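Local coordinates for protein PelD (PDB 4EU0) that probably acts as a cyclic-di-GMP effector in pellicle formation, this chain being its C-terminal part with a GAF domain and a PelD-type GGDEF domain that holds the dinucleotide, at residues Arg48-Tyr51 against Glu56-Pro59; Glu206-Gly211 against Gln240-Arg245; Arg266-Glu271 against Asn287-Asn292. One frame throughout, in Å; residues are numbered along the deposited sequence.

Overall arrangement
The three contacts follow one another in series along the chain, none nested in or crossing another. Contact 1 comes first and closes the loop between strands 43-48 and 61-63 of the GAF domain. Contacts 2 and 3 lie in the GGDEF-type part, with contact 1 on the opposite side of the chain's centre, its own centre about 40 Å from that of contact 2. Contact 2 brings the turn after helix 198-207 to helix 236-253 beside the bound dinucleotide. Contact 3 then sets strand 265-272 against the end of helix 280-288. These last two meet, since Gln-240 probably hydrogen-bonds to Gln-269 and Leu-243 packs on Ile-267, tying helix 236-253 to the strand that follows it.

Contact 1 of 3, residues Arg48-Tyr51 against Glu56-Pro59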
loop_
_atom_site.group_PDB
_atom_site.type_symbol
_atom_site.label_atom_id
_atom_site.label_comp_id
_atom_site.label_asym_id
_atom_site.label_seq_id
_atom_site.Cartn_x
_atom_site.Cartn_y
_atom_site.Cartn_z
ATOM N N ARG A 48 21.257 0.897 0.705
ATOM C CA ARG A 48 20.739 -0.171 -0.142
ATOM C C ARG A 48 21.057 -1.527 0.481
ATOM O O ARG A 48 22.139 -1.727 1.028
ATOM C CB ARG A 48 21.323 -0.090 -1.558
ATOM C CG ARG A 48 20.853 -1.208 -2.488
ATOM C CD ARG A 48 21.584 -1.211 -3.827
ATOM N NE ARG A 48 21.330 -0.002 -4.611
ATOM C CZ ARG A 48 20.239 0.227 -5.340
ATOM N NH1 ARG A 48 19.252 -0.663 -5.406
ATOM N NH2 ARG A 48 20.131 1.367 -6.010
ATOM N N VAL A 49 20.107 -2.451 0.398
ATOM C CA VAL A 49 20.324 -3.816 0.858
ATOM C C VAL A 49 20.389 -4.757 -0.345
ATOM O O VAL A 49 19.496 -4.746 -1.192
ATOM C CB VAL A 49 19.228 -4.263 1.848
ATOM C CG1 VAL A 49 19.375 -5.737 2.201
ATOM C CG2 VAL A 49 19.286 -3.405 3.113
ATOM N N ARG A 50 21.453 -5.556 -0.404
ATOM C CA ARG A 50 21.672 -6.503 -1.507
ATOM C C ARG A 50 20.714 -7.691 -1.423
ATOM O O ARG A 50 19.987 -7.842 -0.442
ATOM C CB ARG A 50 23.117 -7.005 -1.522
ATOM C CG ARG A 50 24.164 -5.920 -1.430
ATOM C CD ARG A 50 25.534 -6.459 -1.811
ATOM N NE ARG A 50 26.605 -5.846 -1.029
ATOM C CZ ARG A 50 27.116 -4.636 -1.252
ATOM N NH1 ARG A 50 26.651 -3.881 -2.242
ATOM N NH2 ARG A 50 28.091 -4.176 -0.478
ATOM N N TYR A 51 20.727 -8.538 -2.452
ATOM C CA TYR A 51 19.826 -9.688 -2.509
ATOM C C TYR A 51 20.038 -10.677 -1.358
ATOM O O TYR A 51 19.076 -11.265 -0.861
ATOM C CB TYR A 51 19.942 -10.405 -3.859
ATOM C CG TYR A 51 18.907 -11.488 -4.055
ATOM C CD1 TYR A 51 17.556 -11.169 -4.186
ATOM C CD2 TYR A 51 19.275 -12.830 -4.101
ATOM C CE1 TYR A 51 16.597 -12.160 -4.364
ATOM C CE2 TYR A 51 18.323 -13.829 -4.278
ATOM C CZ TYR A 51 16.990 -13.486 -4.409
ATOM O OH TYR A 51 16.040 -14.462 -4.580
ATOM N N GLU A 56 24.782 -2.281 1.855
ATOM C CA GLU A 56 25.831 -1.559 1.139
ATOM C C GLU A 56 26.239 -0.341 1.977
ATOM O O GLU A 56 25.417 0.550 2.210
ATOM C CB GLU A 56 25.330 -1.149 -0.248
ATOM C CG GLU A 56 26.400 -0.628 -1.191
ATOM C CD GLU A 56 25.979 -0.689 -2.649
ATOM O OE1 GLU A 56 24.763 -0.621 -2.929
ATOM O OE2 GLU A 56 26.869 -0.815 -3.518
ATOM N N PRO A 57 27.502 -0.314 2.450
ATOM C CA PRO A 57 28.024 0.702 3.380
ATOM C C PRO A 57 27.894 2.148 2.891
ATOM O O PRO A 57 27.608 3.043 3.690
ATOM C CB PRO A 57 29.500 0.312 3.528
ATOM C CG PRO A 57 29.529 -1.145 3.242
ATOM C CD PRO A 57 28.514 -1.347 2.157
ATOM N N GLN A 58 28.109 2.359 1.593
ATOM C CA GLN A 58 27.953 3.667 0.955
ATOM C C GLN A 58 26.527 4.204 1.153
ATOM O O GLN A 58 25.575 3.632 0.622
ATOM C CB GLN A 58 28.273 3.540 -0.540
ATOM C CG GLN A 58 28.339 4.850 -1.312
ATOM C CD GLN A 58 29.741 5.409 -1.394
ATOM O OE1 GLN A 58 30.438 5.217 -2.393
ATOM N NE2 GLN A 58 30.171 6.095 -0.340
ATOM N N PRO A 59 26.374 5.300 1.924
ATOM C CA PRO A 59 25.029 5.796 2.239
ATOM C C PRO A 59 24.343 6.433 1.032
ATOM O O PRO A 59 24.962 7.222 0.315
ATOM C CB PRO A 59 25.283 6.854 3.326
ATOM C CG PRO A 59 26.732 6.704 3.721
ATOM C CD PRO A 59 27.419 6.147 2.525
HETATM O O HOH W 1 23.893 1.840 0.558
HETATM O O HOH W 2 23.821 1.723 -3.043
HETATM O O HOH W 3 24.343 -3.216 -3.613
#
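Glu-56 OE1 gathers partners from both arginines of 48-51. Water 2 donates to Glu-56 OE1 over 2.5 Å and lies, weakly bonded, beside Arg-48 NE; water 3 bridges OE1, by weak bonds, to Arg-50 NH1. The direct ion pair on the Arg-48 side is long, 3.9 Å from NE to OE1, although OE1 lies near the edge of that guanidinium. Closer to OE1 is the aliphatic part of the arginine, with Arg-48 CD 3.4 Å away. Both side chains carry CG anti to the backbone N (chi1 178° in Arg-48, -169° in Glu-56), and they run side by side in the same direction.

Arg-50 arrives differently, crossing Glu-56 at about a right angle. Its NH1 makes the shorter salt bridge, 3.3 Å to Glu-56 OE2, with that oxygen at the guanidinium edge, while one face of the group rests over Glu-56 CA and NH2 approaches Pro-57 CD. The carboxylate is thus shared, one oxygen turned to each arginine, and the two positive charges would probably stabilise its ionised form.

Beneath the side chains, Glu-56 N donates to Arg-48 O at 2.8 Å in a nearly straight bond (170°). The return link between the same residues goes through water 1, which accepts from Arg-48 N at 2.8 Å and donates to Glu-56 O, reaching Gln-58 O as well. The two main chains are thus joined by one direct bond and one water bridge. Val-49 turns instead to strand 117-123, touching Ile-117 and Leu-120. The whole is a surface salt-bridge network across the base of a hairpin connection, joining antiparallel strands 43-48 and 61-63 at one side of the GAF domain sheet.

Contact 2 of 3, residues Glu206-Gly211 against Gln240-Arg245; sequences EGSQRG and QGYLQR. With C2E (9,9'-[(2R,3R,3aS,5S,7aR,9R,10R,10aS,12S,14aR)-3,5,10,12-tetrahydroxy-5,12-dioxidooctahydro-2H,7H-difuro[3,2-d:3',2'-j][1,3,7,9,2,8]tetraoxadiphosphacyclododecine-2,9-diyl]bis(2-amino-1,9-dihydro-6H-purin-6-one)), chain B.
Arg-210 and Arg-245 meet because their side chains, extended as far as CD, bend there in opposite senses, chi3 being -73° in Arg-210 and 73° in Arg-245. The two guanidinium groups come to lie flat on each other, centres 3.8 Å apart and planes at 14°, with Arg-245 NE over the centre of the Arg-210 group. The opposite face of Arg-210 is taken by one guanine of the bound dinucleotide, around C51 and C61, and the arginine is sandwiched between base and arginine.

The anionic ligand probably makes this close pairing of two arginines favourable. Arg-210 NH1 donates to the phosphate oxygen O1P at 2.8 Å. Arg-245 reads the Hoogsteen edge of the other guanine: its NE donates to N7 at 2.9 Å and its NH2 to O6 at 2.7 Å. That same NH2 also donates to Ser-208 O, 2.8 Å away, in the carbonyl plane and close to the guanidinium plane. Two acceptors thus hold NH2 and probably fix the rotation of the group, with the main chain of 206-211 acting as second shell to the ligand.

Tyr-242 closes in on the same guanine, CD1 approaching O6 to 3.3 Å. Its OH is linked through water 4 to Ser-208 OG, which is itself hydrogen-bonded to Leu-205 O. Gly-241 runs close by the ribose, CA 3.5 Å from O4'.

Arg-210 and Asp-213, which also hydrogen-bonds the dinucleotide, have the RxxD spacing of the inhibitory site in GGDEF proteins. The site lies where the turn between helix 198-207 and strand 214-219 faces helix 236-253, whose Tyr-242 packs down on strands 185-192 and 225-231.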
loop_
_atom_site.group_PDB
_atom_site.type_symbol
_atom_site.label_atom_id
_atom_site.label_comp_id
_atom_site.label_asym_id
_atom_site.label_seq_id
_atom_site.Cartn_x
_atom_site.Cartn_y
_atom_site.Cartn_z
ATOM N N GLU A 206 -15.198 3.752 -12.734
ATOM C CA GLU A 206 -13.793 3.936 -13.108
ATOM C C GLU A 206 -13.336 5.383 -12.942
ATOM O O GLU A 206 -12.259 5.631 -12.420
ATOM C CB GLU A 206 -13.530 3.474 -14.543
ATOM C CG GLU A 206 -13.704 1.969 -14.752
ATOM C CD GLU A 206 -13.552 1.590 -16.214
ATOM O OE1 GLU A 206 -12.677 2.174 -16.899
ATOM O OE2 GLU A 206 -14.305 0.717 -16.685
ATOM N N GLY A 207 -14.170 6.333 -13.360
ATOM C CA GLY A 207 -13.795 7.743 -13.317
ATOM C C GLY A 207 -13.725 8.304 -11.907
ATOM O O GLY A 207 -13.113 9.347 -11.690
ATOM N N SER A 208 -14.337 7.601 -10.954
ATOM C CA SER A 208 -14.416 8.053 -9.560
ATOM C C SER A 208 -13.137 7.776 -8.774
ATOM O O SER A 208 -12.986 8.254 -7.636
ATOM C CB SER A 208 -15.582 7.357 -8.843
ATOM O OG SER A 208 -15.260 6.023 -8.510
ATOM N N GLN A 209 -12.232 6.991 -9.361
ATOM C CA GLN A 209 -11.029 6.562 -8.640
ATOM C C GLN A 209 -10.249 7.760 -8.117
ATOM O O GLN A 209 -10.013 8.730 -8.843
ATOM C CB GLN A 209 -10.140 5.713 -9.540
ATOM C CG GLN A 209 -8.999 5.046 -8.782
ATOM C CD GLN A 209 -8.148 4.175 -9.664
ATOM O OE1 GLN A 209 -8.629 3.198 -10.238
ATOM N NE2 GLN A 209 -6.868 4.513 -9.771
ATOM N N ARG A 210 -9.827 7.657 -6.860
ATOM C CA ARG A 210 -9.188 8.740 -6.145
ATOM C C ARG A 210 -8.016 8.202 -5.333
ATOM O O ARG A 210 -8.115 7.132 -4.735
ATOM C CB ARG A 210 -10.212 9.418 -5.220
ATOM C CG ARG A 210 -9.651 10.476 -4.288
ATOM C CD ARG A 210 -10.747 11.147 -3.431
ATOM N NE ARG A 210 -11.604 12.067 -4.179
ATOM C CZ ARG A 210 -12.569 12.812 -3.631
ATOM N NH1 ARG A 210 -12.808 12.750 -2.325
ATOM N NH2 ARG A 210 -13.299 13.618 -4.387
ATOM N N GLY A 211 -6.918 8.952 -5.323
ATOM C CA GLY A 211 -5.779 8.662 -4.437
ATOM C C GLY A 211 -5.192 7.275 -4.599
ATOM O O GLY A 211 -4.935 6.827 -5.727
ATOM N N GLN A 240 -17.570 4.708 4.247
ATOM C CA GLN A 240 -18.964 5.091 4.104
ATOM C C GLN A 240 -19.061 6.434 3.382
ATOM O O GLN A 240 -19.931 6.616 2.525
ATOM C CB GLN A 240 -19.675 5.085 5.458
ATOM C CG GLN A 240 -19.569 3.709 6.153
ATOM C CD GLN A 240 -20.200 2.576 5.342
ATOM O OE1 GLN A 240 -19.563 1.549 5.074
ATOM N NE2 GLN A 240 -21.446 2.765 4.937
ATOM N N GLY A 241 -18.119 7.330 3.672
ATOM C CA GLY A 241 -17.985 8.601 2.948
ATOM C C GLY A 241 -17.787 8.430 1.447
ATOM O O GLY A 241 -18.316 9.210 0.644
ATOM N N TYR A 242 -17.007 7.422 1.072
ATOM C CA TYR A 242 -16.802 7.080 -0.334
ATOM C C TYR A 242 -18.126 6.767 -1.017
ATOM O O TYR A 242 -18.399 7.280 -2.101
ATOM C CB TYR A 242 -15.838 5.897 -0.435
ATOM C CG TYR A 242 -15.758 5.216 -1.778
ATOM C CD1 TYR A 242 -15.213 5.859 -2.883
ATOM C CD2 TYR A 242 -16.192 3.905 -1.920
ATOM C CE1 TYR A 242 -15.125 5.208 -4.119
ATOM C CE2 TYR A 242 -16.107 3.243 -3.108
ATOM C CZ TYR A 242 -15.561 3.888 -4.211
ATOM O OH TYR A 242 -15.471 3.233 -5.416
ATOM N N LEU A 243 -18.957 5.948 -0.382
ATOM C CA LEU A 243 -20.234 5.588 -1.005
ATOM C C LEU A 243 -21.158 6.797 -1.115
ATOM O O LEU A 243 -21.869 6.934 -2.112
ATOM C CB LEU A 243 -20.932 4.437 -0.269
ATOM C CG LEU A 243 -21.942 3.646 -1.127
ATOM C CD1 LEU A 243 -21.605 3.560 -2.633
ATOM C CD2 LEU A 243 -22.075 2.268 -0.558
ATOM N N GLN A 244 -21.143 7.665 -0.100
ATOM C CA GLN A 244 -21.959 8.876 -0.113
ATOM C C GLN A 244 -21.535 9.749 -1.300
ATOM O O GLN A 244 -22.386 10.327 -1.984
ATOM C CB GLN A 244 -21.868 9.642 1.220
ATOM C CG GLN A 244 -22.876 10.796 1.351
ATOM C CD GLN A 244 -22.787 11.546 2.673
ATOM O OE1 GLN A 244 -21.700 11.783 3.199
ATOM N NE2 GLN A 244 -23.939 11.948 3.201
ATOM N N ARG A 245 -20.228 9.812 -1.557
ATOM C CA ARG A 245 -19.717 10.603 -2.686
ATOM C C ARG A 245 -20.118 9.966 -4.014
ATOM O O ARG A 245 -20.470 10.669 -4.971
ATOM C CB ARG A 245 -18.199 10.781 -2.607
ATOM C CG ARG A 245 -17.628 11.653 -3.731
ATOM C CD ARG A 245 -16.123 11.872 -3.618
ATOM N NE ARG A 245 -15.316 10.692 -3.954
ATOM C CZ ARG A 245 -14.955 10.331 -5.188
ATOM N NH1 ARG A 245 -15.365 11.021 -6.252
ATOM N NH2 ARG A 245 -14.182 9.261 -5.364
HETATM P P1 C2E B . -15.509 14.190 0.214
HETATM O O2P C2E B . -16.950 14.497 0.561
HETATM O O1P C2E B . -15.127 13.993 -1.231
HETATM O "O5'" C2E B . -15.027 12.912 1.039
HETATM C "C5'" C2E B . -15.287 12.764 2.434
HETATM C "C4'" C2E B . -14.506 11.588 3.011
HETATM O "O4'" C2E B . -15.034 10.348 2.510
HETATM C "C3'" C2E B . -13.019 11.565 2.675
HETATM O "O3'" C2E B . -12.187 12.284 3.593
HETATM C "C2'" C2E B . -12.703 10.093 2.737
HETATM O "O2'" C2E B . -12.574 9.709 4.109
HETATM C "C1'" C2E B . -13.965 9.460 2.192
HETATM N N9 C2E B . -13.873 9.292 0.714
HETATM C C8 C2E B . -14.583 9.962 -0.211
HETATM N N7 C2E B . -14.258 9.555 -1.467
HETATM C C5 C2E B . -13.328 8.593 -1.326
HETATM C C6 C2E B . -12.545 7.742 -2.235
HETATM O O6 C2E B . -12.723 7.844 -3.570
HETATM N N1 C2E B . -11.663 6.866 -1.703
HETATM C C2 C2E B . -11.452 6.754 -0.363
HETATM N N2 C2E B . -10.540 5.855 0.067
HETATM N N3 C2E B . -12.142 7.514 0.535
HETATM C C4 C2E B . -13.065 8.425 0.113
HETATM P P11 C2E B . -10.782 12.890 3.089
HETATM O O21 C2E B . -10.045 13.479 4.281
HETATM O O11 C2E B . -10.043 11.923 2.188
HETATM O O5A C2E B . -11.266 14.133 2.199
HETATM C C5A C2E B . -12.070 15.165 2.768
HETATM C C4A C2E B . -12.475 16.124 1.667
HETATM O O4A C2E B . -11.321 16.627 0.993
HETATM C C3A C2E B . -13.264 15.432 0.574
HETATM O O3A C2E B . -14.645 15.379 0.860
HETATM C C2A C2E B . -12.985 16.261 -0.652
HETATM O O2A C2E B . -13.804 17.439 -0.654
HETATM C C1A C2E B . -11.540 16.647 -0.421
HETATM N N91 C2E B . -10.643 15.680 -1.111
HETATM C C81 C2E B . -9.894 14.716 -0.543
HETATM N N71 C2E B . -9.184 14.028 -1.474
HETATM C C51 C2E B . -9.484 14.559 -2.675
HETATM C C61 C2E B . -9.093 14.323 -4.086
HETATM O O61 C2E B . -8.212 13.345 -4.421
HETATM N N11 C2E B . -9.643 15.107 -5.041
HETATM C C21 C2E B . -10.528 16.093 -4.744
HETATM N N21 C2E B . -11.037 16.842 -5.754
HETATM N N31 C2E B . -10.922 16.364 -3.473
HETATM C C41 C2E B . -10.444 15.645 -2.425
HETATM O O HOH W 4 -13.591 4.588 -7.048
#

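Contact 3 of 3, residues Arg266-Glu271 against Asn287-Asn292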
loop_
_atom_site.group_PDB
_atom_site.type_symbol
_atom_site.label_atom_id
_atom_site.label_comp_id
_atom_site.label_asym_id
_atom_site.label_seq_id
_atom_site.Cartn_x
_atom_site.Cartn_y
_atom_site.Cartn_z
ATOM N N ARG A 266 -25.387 -4.195 -7.540
ATOM C CA ARG A 266 -25.412 -4.915 -6.257
ATOM C C ARG A 266 -24.104 -4.598 -5.537
ATOM O O ARG A 266 -23.032 -4.895 -6.056
ATOM C CB ARG A 266 -25.520 -6.429 -6.482
ATOM C CG ARG A 266 -26.911 -6.942 -6.839
ATOM C CD ARG A 266 -27.153 -8.324 -6.220
ATOM N NE ARG A 266 -26.790 -8.336 -4.801
ATOM C CZ ARG A 266 -27.645 -8.465 -3.788
ATOM N NH1 ARG A 266 -28.945 -8.625 -4.013
ATOM N NH2 ARG A 266 -27.189 -8.447 -2.540
ATOM N N ILE A 267 -24.188 -3.965 -4.366
ATOM C CA ILE A 267 -22.989 -3.581 -3.603
ATOM C C ILE A 267 -22.642 -4.640 -2.556
ATOM O O ILE A 267 -23.494 -5.049 -1.774
ATOM C CB ILE A 267 -23.187 -2.230 -2.861
ATOM C CG1 ILE A 267 -23.602 -1.122 -3.834
ATOM C CG2 ILE A 267 -21.916 -1.833 -2.087
ATOM C CD1 ILE A 267 -24.356 0.019 -3.139
ATOM N N ARG A 268 -21.386 -5.072 -2.558
ATOM C CA ARG A 268 -20.882 -6.005 -1.570
ATOM C C ARG A 268 -19.637 -5.378 -0.983
ATOM O O ARG A 268 -18.797 -4.869 -1.710
ATOM C CB ARG A 268 -20.544 -7.351 -2.229
ATOM C CG ARG A 268 -21.738 -8.087 -2.852
ATOM C CD ARG A 268 -21.296 -8.855 -4.124
ATOM N NE ARG A 268 -22.387 -9.553 -4.825
ATOM C CZ ARG A 268 -23.138 -10.498 -4.265
ATOM N NH1 ARG A 268 -22.929 -10.836 -3.005
ATOM N NH2 ARG A 268 -24.105 -11.099 -4.950
ATOM N N GLN A 269 -19.532 -5.392 0.339
ATOM C CA GLN A 269 -18.446 -4.716 1.040
ATOM C C GLN A 269 -17.721 -5.704 1.937
ATOM O O GLN A 269 -18.348 -6.558 2.561
ATOM C CB GLN A 269 -19.027 -3.564 1.870
ATOM C CG GLN A 269 -18.017 -2.687 2.580
ATOM C CD GLN A 269 -18.666 -1.552 3.378
ATOM O OE1 GLN A 269 -19.825 -1.199 3.172
ATOM N NE2 GLN A 269 -17.897 -0.968 4.281
ATOM N N TYR A 270 -16.398 -5.591 1.983
ATOM C CA TYR A 270 -15.575 -6.401 2.867
ATOM C C TYR A 270 -14.596 -5.492 3.601
ATOM O O TYR A 270 -13.725 -4.881 2.982
ATOM C CB TYR A 270 -14.827 -7.465 2.054
ATOM C CG TYR A 270 -13.969 -8.395 2.881
ATOM C CD1 TYR A 270 -14.477 -9.601 3.356
ATOM C CD2 TYR A 270 -12.651 -8.067 3.183
ATOM C CE1 TYR A 270 -13.693 -10.459 4.109
ATOM C CE2 TYR A 270 -11.853 -8.920 3.942
ATOM C CZ TYR A 270 -12.388 -10.109 4.403
ATOM O OH TYR A 270 -11.611 -10.958 5.158
ATOM N N GLU A 271 -14.732 -5.408 4.925
ATOM C CA GLU A 271 -13.805 -4.591 5.719
ATOM C C GLU A 271 -12.631 -5.445 6.157
ATOM O O GLU A 271 -12.820 -6.492 6.787
ATOM C CB GLU A 271 -14.499 -3.986 6.942
ATOM C CG GLU A 271 -15.397 -2.789 6.638
ATOM C CD GLU A 271 -15.771 -2.010 7.890
ATOM O OE1 GLU A 271 -15.168 -2.270 8.952
ATOM O OE2 GLU A 271 -16.658 -1.135 7.818
ATOM N N ASN A 287 -16.817 -16.884 -3.792
ATOM C CA ASN A 287 -18.175 -17.394 -3.683
ATOM C C ASN A 287 -19.182 -16.272 -3.920
ATOM O O ASN A 287 -19.969 -16.323 -4.870
ATOM C CB ASN A 287 -18.398 -18.074 -2.328
ATOM C CG ASN A 287 -19.833 -18.542 -2.130
ATOM O OD1 ASN A 287 -20.749 -17.732 -2.001
ATOM N ND2 ASN A 287 -20.028 -19.851 -2.090
ATOM N N GLU A 288 -19.142 -15.251 -3.068
ATOM C CA GLU A 288 -20.124 -14.171 -3.127
ATOM C C GLU A 288 -20.053 -13.364 -4.422
ATOM O O GLU A 288 -21.088 -13.093 -5.035
ATOM C CB GLU A 288 -20.001 -13.246 -1.920
ATOM C CG GLU A 288 -20.222 -13.931 -0.579
ATOM C CD GLU A 288 -20.225 -12.954 0.570
ATOM O OE1 GLU A 288 -19.244 -12.947 1.345
ATOM O OE2 GLU A 288 -21.198 -12.178 0.690
ATOM N N CYS A 289 -18.841 -12.993 -4.836
ATOM C CA CYS A 289 -18.652 -12.197 -6.051
ATOM C C CYS A 289 -18.520 -13.056 -7.305
ATOM O O CYS A 289 -18.550 -12.534 -8.419
ATOM C CB CYS A 289 -17.439 -11.269 -5.926
ATOM S SG CYS A 289 -17.568 -10.046 -4.613
ATOM N N GLY A 290 -18.361 -14.366 -7.117
ATOM C CA GLY A 290 -18.305 -15.317 -8.224
ATOM C C GLY A 290 -17.027 -15.231 -9.032
ATOM O O GLY A 290 -17.032 -15.493 -10.237
ATOM N N LEU A 291 -15.937 -14.863 -8.365
ATOM C CA LEU A 291 -14.642 -14.715 -9.018
ATOM C C LEU A 291 -13.785 -15.949 -8.755
ATOM O O LEU A 291 -14.220 -16.883 -8.072
ATOM C CB LEU A 291 -13.934 -13.438 -8.537
ATOM C CG LEU A 291 -14.707 -12.107 -8.599
ATOM C CD1 LEU A 291 -13.928 -10.980 -7.934
ATOM C CD2 LEU A 291 -15.065 -11.731 -10.040
ATOM N N ASN A 292 -12.580 -15.963 -9.318
ATOM C CA ASN A 292 -11.663 -17.096 -9.134
ATOM C C ASN A 292 -10.214 -16.660 -8.933
ATOM O O ASN A 292 -9.876 -15.494 -9.127
ATOM C CB ASN A 292 -11.791 -18.123 -10.272
ATOM C CG ASN A 292 -11.458 -17.544 -11.638
ATOM O OD1 ASN A 292 -10.402 -16.940 -11.837
ATOM N ND2 ASN A 292 -12.361 -17.737 -12.593
HETATM O O HOH W 5 -23.348 -13.017 -1.527
#
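Arg-268 reaches from strand 265-272 to the end of helix 280-288, where it meets Glu-288 and Cys-289. Its CB points toward the helix end, and CG stands beside the backbone N, anti to the carbonyl carbon (chi1 -63°). A bend at the next torsion (chi2 146°) carries CD past Cys-289, 3.9 Å from SG, a van der Waals contact with the buried sulfur.

Beyond CD the flat group turns one face to a carbonyl. Glu-288 O sits above the centre of the guanidinium face, 3.4 Å from CZ and 3.8 Å from NE. It lies over the plane, and no hydrogen bond joins the two; the contact is probably electrostatic, a partly negative oxygen over a delocalised positive charge. The N-H groups are thereby left to point outward in the plane, to other acceptors.

At the tip, NH1 lies 3.9 Å from Glu-288 CB and donates to water 5 at 2.7 Å. The water in turn donates to Glu-288 OE2 at 3.2 Å. NH1 and OE2 themselves are 4.3 Å apart, beyond a salt bridge, and the guanidinium and carboxylate planes stand perpendicular. The other terminal nitrogen, NH2, makes a salt bridge with Glu-191 of the neighbouring strand 185-192.

Glu-288 O belongs to the last turn of the helix, just before Gly-290 leaves helical geometry with a positive phi. Because carbonyl oxygens at a helix C terminus carry the negative end of the helix dipole, a guanidinium laid over one probably gains from that position. The group thus faces three negative or partly negative partners: the Glu-288 carbonyl, its water-linked carboxylate and Glu-191. Between 266-271 and 287-292 there is no direct hydrogen bond, and Arg-268 probably acts here through its charge, a water bridge and van der Waals contact.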